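Local coordinates for protein alpha-1,3-glucanase (Streptomyces thermodiastaticus, PDB 7C7D) that hydrolyses alpha-1,3-glucan as a thermostable glycoside hydrolase of family GH87 (EC 3.2.1.59), at residues 57-62 with 192-197; 108-113 with 170-175; 251-256 with 274-279. One frame throughout, in Å; residues are numbered along the deposited sequence.

Contacts 1 and 2 belong to the N-terminal beta domain, contact 3 to the right-handed parallel beta-helix that follows. The centres of contacts 1 and 2 lie about 9 Å apart. Both reach one antiparallel sheet, where strand 188-196 of contact 1 runs beside strand 109-117 of contact 2; D194 N is 2.7 Å from T113 O, a probable hydrogen bond. The side chain of V192 in contact 1 is about 5 Å from the bound calcium ion. Contact 3 sits near the first turns of the beta-helix, its centre about 31 Å from that of contact 1 and about 34 Å from that of contact 2. Its nearest atoms are about 19 Å from either.

Contact 1: residues 57-62 with 192-197; sequences LPFTSV and VADFEQ
Strands 59-62 and 192-196 pair antiparallel, with their axes 4.5 Å apart at closest approach and their directions at 157°. T60 faces F195 and V62 faces A193 as hydrogen-bonded pairs; F59 with E196 and S61 with D194 are the non-hydrogen-bonded pairs. T60 and F195 exchange two backbone bonds, and so do V62 and A193. Beyond F59 the pairing frays: Q197 N reaches P58 O only in a weak bond of 3.4 Å.

F59, S61, D194 and E196 share one face of the sheet. The S61 hydroxyl donates to D194, with OG 2.7 Å from OD1, and meets that oxygen from above the carboxylate plane. The same hydroxyl lies at the edge of the F59 ring, in its plane. With CG between the backbone N and the carbonyl carbon (chi1 70°), the F59 ring runs beside the D194 side chain; CD1 is 3.6 Å from D194 CB, and the ring and carboxylate planes are 28° apart. F59 CB rests on E196 CB at 3.6 Å. The E196 chain is extended, and its OE2 comes 3.7 Å from P58 CG. On the other face, V62 CG2 packs obliquely against F195 CE1 at 3.9 Å. The backbone oxygen T60 O lies at the edge of the F195 ring, in its plane.

Both acids have a salt-bridge partner in the beta-helix: D194 OD2 with R372 and E196 OE2 with R346. F59 also meets F370 edge-to-face, so this face of the sheet joins the N-terminal domain to strands 341-348 and 365-372. Strand 188-196 lies between strand 59-63 and strand 109-117, which bonds to its other edge through A115, T113 and N110.

Contact 2: residues 108-113 with 170-175; sequences AANALT and GRDVQA
Residues 108-110 and 170-175 run nearly antiparallel, 163° apart, and pair at A109 and V173, where A109 N donates to V173 O at 3.1 Å. A109 CB meets V173 CG2 at 4.2 Å. The same V173 CG2 also comes 3.4 Å from A109 O.

The N110 and D172 side chains run together in one direction, their amide and carboxylate planes 60° apart. The touch is made by N110 CB, 3.3 Å from D172 OD1. The N110 amide is held elsewhere, its OD1 accepting from V198 N. R171 O is buried against N110 CB and has no polar partner in the model. At the other end, the bend at chi2 (-75°) brings Q174 CD within 3.8 Å of A108 CB; Q174 NE2 is 3.2 Å from that CB. Q174 OE1 accepts from A175 N at 2.7 Å. One water joins A108 N to Q174 OE1; another joins N110 O to G170 N.

The chain turns a corner at N110 and again at G170 and R171. N110 and A111 both face E196 of the neighbouring strand 188-196, a classic beta bulge in that pairing, where the chain turns the corner.

Contact 3: residues 251-256 with 274-279; sequences GPLSGV and SHFIDQ
L253, F276, I277 and V256 form the apolar centre. The L253 side chain runs aslant to that of F276, with CD1 3.8 Å from F276 CE1. V256 meets I277 at about a right angle, with CG2 4.1 Å from CG1. T225 and F228 of helix 225-234 pack on L253 from outside the two segments.

L253 also carries the backbone bridge to I277. Its N donates to F276 O in a nearly straight bond (2.8 Å, 174°), and its O accepts from D278 N. Strand 277-279 is the first of eleven parallel strands that make one face of the right-handed beta-helix, as in pectate lyase-like folds, and the 251-256 loop borders it.

P252 follows a cis peptide bond. Its CB sits over the centre of the H275 ring in a CH-pi contact, 3.7 Å from the centroid, and also touches D278 CB. H275 NE2 donates to D278 OD2 at 2.7 Å, on the anti lone pair and in the ring plane. With P252 over its face, this bond helps to fix the turn of the imidazole; N310 bonds the other oxygen, OD1.

At the far end, the extended Q279 side chain clasps V256. Its OE1 accepts from V256 N at 2.9 Å and its NE2 donates to V256 O at 3.1 Å, each in plane on a lone pair. NE2 also bonds S312 O.

Contact 1: residues 57-62 with 192-197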
# COMPACT_ATOMS: atom_id res chain seq x y z
N LEU A 57 -1.46 -0.01 14.80
CA LEU A 57 -0.75 -1.25 14.54
C LEU A 57 -0.03 -1.73 15.79
O LEU A 57 0.55 -0.93 16.52
CB LEU A 57 0.29 -1.05 13.43
CG LEU A 57 -0.28 -0.64 12.07
CD1 LEU A 57 0.80 -0.00 11.20
CD2 LEU A 57 -0.89 -1.85 11.36
N PRO A 58 -0.02 -3.04 16.02
CA PRO A 58 0.66 -3.60 17.20
C PRO A 58 2.15 -3.81 16.96
O PRO A 58 2.75 -4.70 17.57
CB PRO A 58 -0.04 -4.94 17.39
CG PRO A 58 -0.34 -5.36 15.97
CD PRO A 58 -0.71 -4.09 15.24
N PHE A 59 2.75 -3.03 16.06
CA PHE A 59 4.18 -3.09 15.82
C PHE A 59 4.75 -1.69 15.64
O PHE A 59 4.02 -0.74 15.33
CB PHE A 59 4.57 -4.01 14.63
CG PHE A 59 4.19 -3.47 13.27
CD1 PHE A 59 5.02 -2.58 12.59
CD2 PHE A 59 3.04 -3.91 12.64
CE1 PHE A 59 4.68 -2.11 11.32
CE2 PHE A 59 2.70 -3.45 11.37
CZ PHE A 59 3.52 -2.55 10.71
N THR A 60 6.06 -1.58 15.84
CA THR A 60 6.79 -0.35 15.60
C THR A 60 7.96 -0.64 14.69
O THR A 60 8.69 -1.62 14.90
CB THR A 60 7.28 0.26 16.92
OG1 THR A 60 6.14 0.63 17.70
CG2 THR A 60 8.12 1.49 16.67
N SER A 61 8.14 0.19 13.67
CA SER A 61 9.22 0.03 12.71
C SER A 61 10.44 0.83 13.14
O SER A 61 10.31 1.92 13.70
CB SER A 61 8.77 0.49 11.32
OG SER A 61 7.66 -0.25 10.88
N VAL A 62 11.61 0.27 12.89
CA VAL A 62 12.88 0.95 13.11
C VAL A 62 13.67 0.88 11.81
O VAL A 62 13.96 -0.21 11.31
CB VAL A 62 13.69 0.32 14.26
CG1 VAL A 62 15.00 1.08 14.46
CG2 VAL A 62 12.86 0.30 15.55
N VAL A 192 14.42 -1.81 6.89
CA VAL A 192 13.63 -1.43 8.06
C VAL A 192 13.20 -2.74 8.71
O VAL A 192 13.01 -3.75 8.04
CB VAL A 192 12.43 -0.53 7.65
CG1 VAL A 192 11.57 -1.18 6.56
CG2 VAL A 192 11.57 -0.16 8.87
N ALA A 193 13.06 -2.72 10.04
CA ALA A 193 12.60 -3.87 10.79
C ALA A 193 11.39 -3.48 11.63
O ALA A 193 11.36 -2.40 12.22
CB ALA A 193 13.71 -4.41 11.71
N ASP A 194 10.40 -4.37 11.67
CA ASP A 194 9.18 -4.17 12.44
C ASP A 194 9.20 -5.09 13.65
O ASP A 194 9.45 -6.29 13.52
CB ASP A 194 7.93 -4.49 11.61
CG ASP A 194 7.90 -3.79 10.26
OD1 ASP A 194 8.46 -2.68 10.12
OD2 ASP A 194 7.29 -4.36 9.33
N PHE A 195 8.91 -4.53 14.83
CA PHE A 195 8.92 -5.27 16.08
C PHE A 195 7.49 -5.36 16.59
O PHE A 195 6.88 -4.34 16.89
CB PHE A 195 9.83 -4.56 17.09
CG PHE A 195 11.27 -4.56 16.67
CD1 PHE A 195 11.77 -3.58 15.82
CD2 PHE A 195 12.12 -5.57 17.10
CE1 PHE A 195 13.10 -3.59 15.43
CE2 PHE A 195 13.45 -5.59 16.71
CZ PHE A 195 13.94 -4.60 15.87
N GLU A 196 6.96 -6.58 16.64
CA GLU A 196 5.54 -6.82 16.88
C GLU A 196 5.33 -7.73 18.07
O GLU A 196 6.10 -8.67 18.30
CB GLU A 196 4.86 -7.46 15.65
CG GLU A 196 3.35 -7.58 15.77
CD GLU A 196 2.66 -7.95 14.47
OE1 GLU A 196 3.32 -7.93 13.41
OE2 GLU A 196 1.44 -8.24 14.52
N GLN A 197 4.27 -7.46 18.83
CA GLN A 197 3.79 -8.36 19.87
C GLN A 197 2.67 -9.20 19.27
O GLN A 197 1.56 -8.70 19.03
CB GLN A 197 3.28 -7.58 21.07
CG GLN A 197 2.88 -8.47 22.23
CD GLN A 197 4.05 -9.25 22.78
OE1 GLN A 197 3.90 -10.40 23.21
NE2 GLN A 197 5.23 -8.64 22.79

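Contact 2: residues 108-113 with 170-175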
# COMPACT_ATOMS: atom_id res chain seq x y z
N ALA A 108 7.78 -3.71 23.60
CA ALA A 108 7.64 -5.14 23.85
C ALA A 108 7.31 -5.86 22.55
O ALA A 108 6.41 -5.46 21.82
CB ALA A 108 6.53 -5.39 24.86
N ALA A 109 8.04 -6.93 22.27
CA ALA A 109 7.86 -7.63 21.01
C ALA A 109 8.32 -9.08 21.18
O ALA A 109 9.15 -9.39 22.04
CB ALA A 109 8.64 -6.96 19.88
N ASN A 110 7.72 -9.95 20.37
CA ASN A 110 8.13 -11.35 20.29
C ASN A 110 8.23 -11.81 18.85
O ASN A 110 8.37 -13.01 18.60
CB ASN A 110 7.17 -12.26 21.08
CG ASN A 110 5.75 -12.22 20.54
OD1 ASN A 110 5.43 -11.47 19.62
ND2 ASN A 110 4.88 -13.05 21.11
N ALA A 111 8.15 -10.88 17.90
CA ALA A 111 8.12 -11.22 16.49
C ALA A 111 8.83 -10.11 15.71
O ALA A 111 8.88 -8.96 16.15
CB ALA A 111 6.69 -11.39 15.98
N LEU A 112 9.36 -10.49 14.56
CA LEU A 112 10.21 -9.61 13.77
C LEU A 112 9.85 -9.76 12.29
O LEU A 112 9.77 -10.89 11.80
CB LEU A 112 11.67 -10.02 13.99
CG LEU A 112 12.75 -9.31 13.19
CD1 LEU A 112 12.76 -7.84 13.53
CD2 LEU A 112 14.10 -9.94 13.48
N THR A 113 9.63 -8.64 11.61
CA THR A 113 9.53 -8.62 10.15
C THR A 113 10.59 -7.67 9.62
O THR A 113 10.74 -6.56 10.13
CB THR A 113 8.15 -8.16 9.69
OG1 THR A 113 7.15 -9.03 10.24
CG2 THR A 113 8.04 -8.19 8.17
N GLY A 170 10.67 -16.56 19.49
CA GLY A 170 10.74 -17.54 20.56
C GLY A 170 11.05 -16.94 21.92
O GLY A 170 11.24 -17.69 22.88
N ARG A 171 11.08 -15.62 22.00
CA ARG A 171 11.45 -14.84 23.17
C ARG A 171 10.57 -13.60 23.11
O ARG A 171 10.06 -13.24 22.05
CB ARG A 171 12.92 -14.42 23.05
CG ARG A 171 13.64 -14.08 24.34
CD ARG A 171 14.86 -13.21 24.03
NE ARG A 171 15.74 -13.06 25.19
CZ ARG A 171 16.97 -13.58 25.28
NH1 ARG A 171 17.48 -14.29 24.28
NH2 ARG A 171 17.68 -13.39 26.38
N ASP A 172 10.38 -12.96 24.25
CA ASP A 172 9.72 -11.65 24.27
C ASP A 172 10.71 -10.58 24.74
O ASP A 172 10.89 -10.37 25.94
CB ASP A 172 8.41 -11.64 25.06
CG ASP A 172 7.38 -12.60 24.50
OD1 ASP A 172 6.24 -12.16 24.28
OD2 ASP A 172 7.71 -13.79 24.28
N VAL A 173 11.35 -9.92 23.78
CA VAL A 173 12.28 -8.83 24.05
C VAL A 173 11.50 -7.61 24.50
O VAL A 173 10.27 -7.57 24.37
CB VAL A 173 13.15 -8.52 22.82
CG1 VAL A 173 13.92 -9.76 22.40
CG2 VAL A 173 12.28 -8.02 21.67
N GLN A 174 12.19 -6.62 25.05
CA GLN A 174 11.55 -5.42 25.56
C GLN A 174 12.32 -4.18 25.11
O GLN A 174 13.45 -4.27 24.63
CB GLN A 174 11.40 -5.46 27.09
CG GLN A 174 9.97 -5.66 27.55
CD GLN A 174 9.15 -4.40 27.38
OE1 GLN A 174 9.68 -3.33 27.08
NE2 GLN A 174 7.84 -4.52 27.59
N ALA A 175 11.68 -3.03 25.27
CA ALA A 175 12.29 -1.77 24.86
C ALA A 175 13.62 -1.57 25.56
O ALA A 175 13.72 -1.70 26.78
CB ALA A 175 11.35 -0.60 25.18
O HOH W 1 7.29 -1.66 25.60
O HOH W 2 8.07 -15.53 19.76

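Contact 3: residues 251-256 with 274-279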
# COMPACT_ATOMS: atom_id res chain seq x y z
N GLY A 251 -6.14 -24.13 -5.31
CA GLY A 251 -7.25 -23.23 -5.49
C GLY A 251 -7.81 -23.29 -6.89
O GLY A 251 -7.37 -24.08 -7.74
N PRO A 252 -8.81 -22.44 -7.18
CA PRO A 252 -9.40 -21.49 -6.24
C PRO A 252 -10.56 -22.11 -5.49
O PRO A 252 -11.13 -23.12 -5.91
CB PRO A 252 -9.96 -20.42 -7.17
CG PRO A 252 -10.42 -21.20 -8.37
CD PRO A 252 -9.45 -22.37 -8.51
N LEU A 253 -10.89 -21.50 -4.36
CA LEU A 253 -12.17 -21.74 -3.70
C LEU A 253 -13.21 -20.81 -4.31
O LEU A 253 -12.95 -19.62 -4.51
CB LEU A 253 -12.06 -21.48 -2.20
CG LEU A 253 -11.06 -22.35 -1.43
CD1 LEU A 253 -10.87 -21.85 -0.00
CD2 LEU A 253 -11.49 -23.81 -1.43
N SER A 254 -14.37 -21.36 -4.61
CA SER A 254 -15.54 -20.60 -5.02
C SER A 254 -16.73 -21.09 -4.21
O SER A 254 -16.63 -22.04 -3.43
CB SER A 254 -15.75 -20.70 -6.54
OG SER A 254 -16.05 -22.03 -6.90
N GLY A 255 -17.89 -20.46 -4.40
CA GLY A 255 -18.98 -20.78 -3.50
C GLY A 255 -18.69 -20.47 -2.05
O GLY A 255 -19.30 -21.06 -1.16
N VAL A 256 -17.74 -19.57 -1.79
CA VAL A 256 -17.47 -19.13 -0.42
C VAL A 256 -18.56 -18.14 -0.04
O VAL A 256 -18.59 -17.01 -0.53
CB VAL A 256 -16.07 -18.53 -0.29
CG1 VAL A 256 -15.78 -18.22 1.17
CG2 VAL A 256 -15.01 -19.49 -0.84
N SER A 274 -1.56 -19.12 -4.46
CA SER A 274 -1.48 -17.98 -5.36
C SER A 274 -2.80 -17.72 -6.07
O SER A 274 -2.84 -16.95 -7.03
CB SER A 274 -0.35 -18.20 -6.38
OG SER A 274 0.90 -18.32 -5.72
N HIS A 275 -3.89 -18.34 -5.61
CA HIS A 275 -5.19 -18.24 -6.26
C HIS A 275 -6.24 -18.73 -5.27
O HIS A 275 -6.84 -19.79 -5.46
CB HIS A 275 -5.20 -19.10 -7.53
CG HIS A 275 -6.39 -18.90 -8.41
ND1 HIS A 275 -6.84 -19.89 -9.26
CD2 HIS A 275 -7.20 -17.83 -8.61
CE1 HIS A 275 -7.89 -19.44 -9.94
NE2 HIS A 275 -8.12 -18.19 -9.56
N PHE A 276 -6.44 -17.98 -4.18
CA PHE A 276 -7.11 -18.54 -3.02
C PHE A 276 -8.63 -18.56 -3.17
O PHE A 276 -9.25 -19.62 -3.15
CB PHE A 276 -6.67 -17.81 -1.75
CG PHE A 276 -7.30 -18.33 -0.49
CD1 PHE A 276 -7.07 -19.63 -0.07
CD2 PHE A 276 -8.13 -17.53 0.26
CE1 PHE A 276 -7.66 -20.11 1.09
CE2 PHE A 276 -8.72 -18.00 1.42
CZ PHE A 276 -8.48 -19.29 1.83
N ILE A 277 -9.26 -17.38 -3.32
CA ILE A 277 -10.69 -17.28 -3.57
C ILE A 277 -10.88 -16.57 -4.90
O ILE A 277 -10.29 -15.50 -5.13
CB ILE A 277 -11.42 -16.54 -2.43
CG1 ILE A 277 -11.46 -17.41 -1.18
CG2 ILE A 277 -12.83 -16.14 -2.86
CD1 ILE A 277 -11.88 -16.65 0.08
N ASP A 278 -11.69 -17.16 -5.78
CA ASP A 278 -11.96 -16.57 -7.09
C ASP A 278 -13.40 -16.89 -7.44
O ASP A 278 -13.73 -18.04 -7.77
CB ASP A 278 -10.98 -17.13 -8.12
CG ASP A 278 -11.04 -16.41 -9.46
OD1 ASP A 278 -11.93 -15.56 -9.66
OD2 ASP A 278 -10.18 -16.70 -10.32
N GLN A 279 -14.28 -15.89 -7.36
CA GLN A 279 -15.69 -16.12 -7.60
C GLN A 279 -16.33 -14.80 -8.00
O GLN A 279 -16.00 -13.76 -7.43
CB GLN A 279 -16.38 -16.69 -6.36
CG GLN A 279 -16.17 -15.86 -5.10
CD GLN A 279 -16.66 -16.56 -3.85
OE1 GLN A 279 -16.71 -17.78 -3.78
NE2 GLN A 279 -17.03 -15.78 -2.85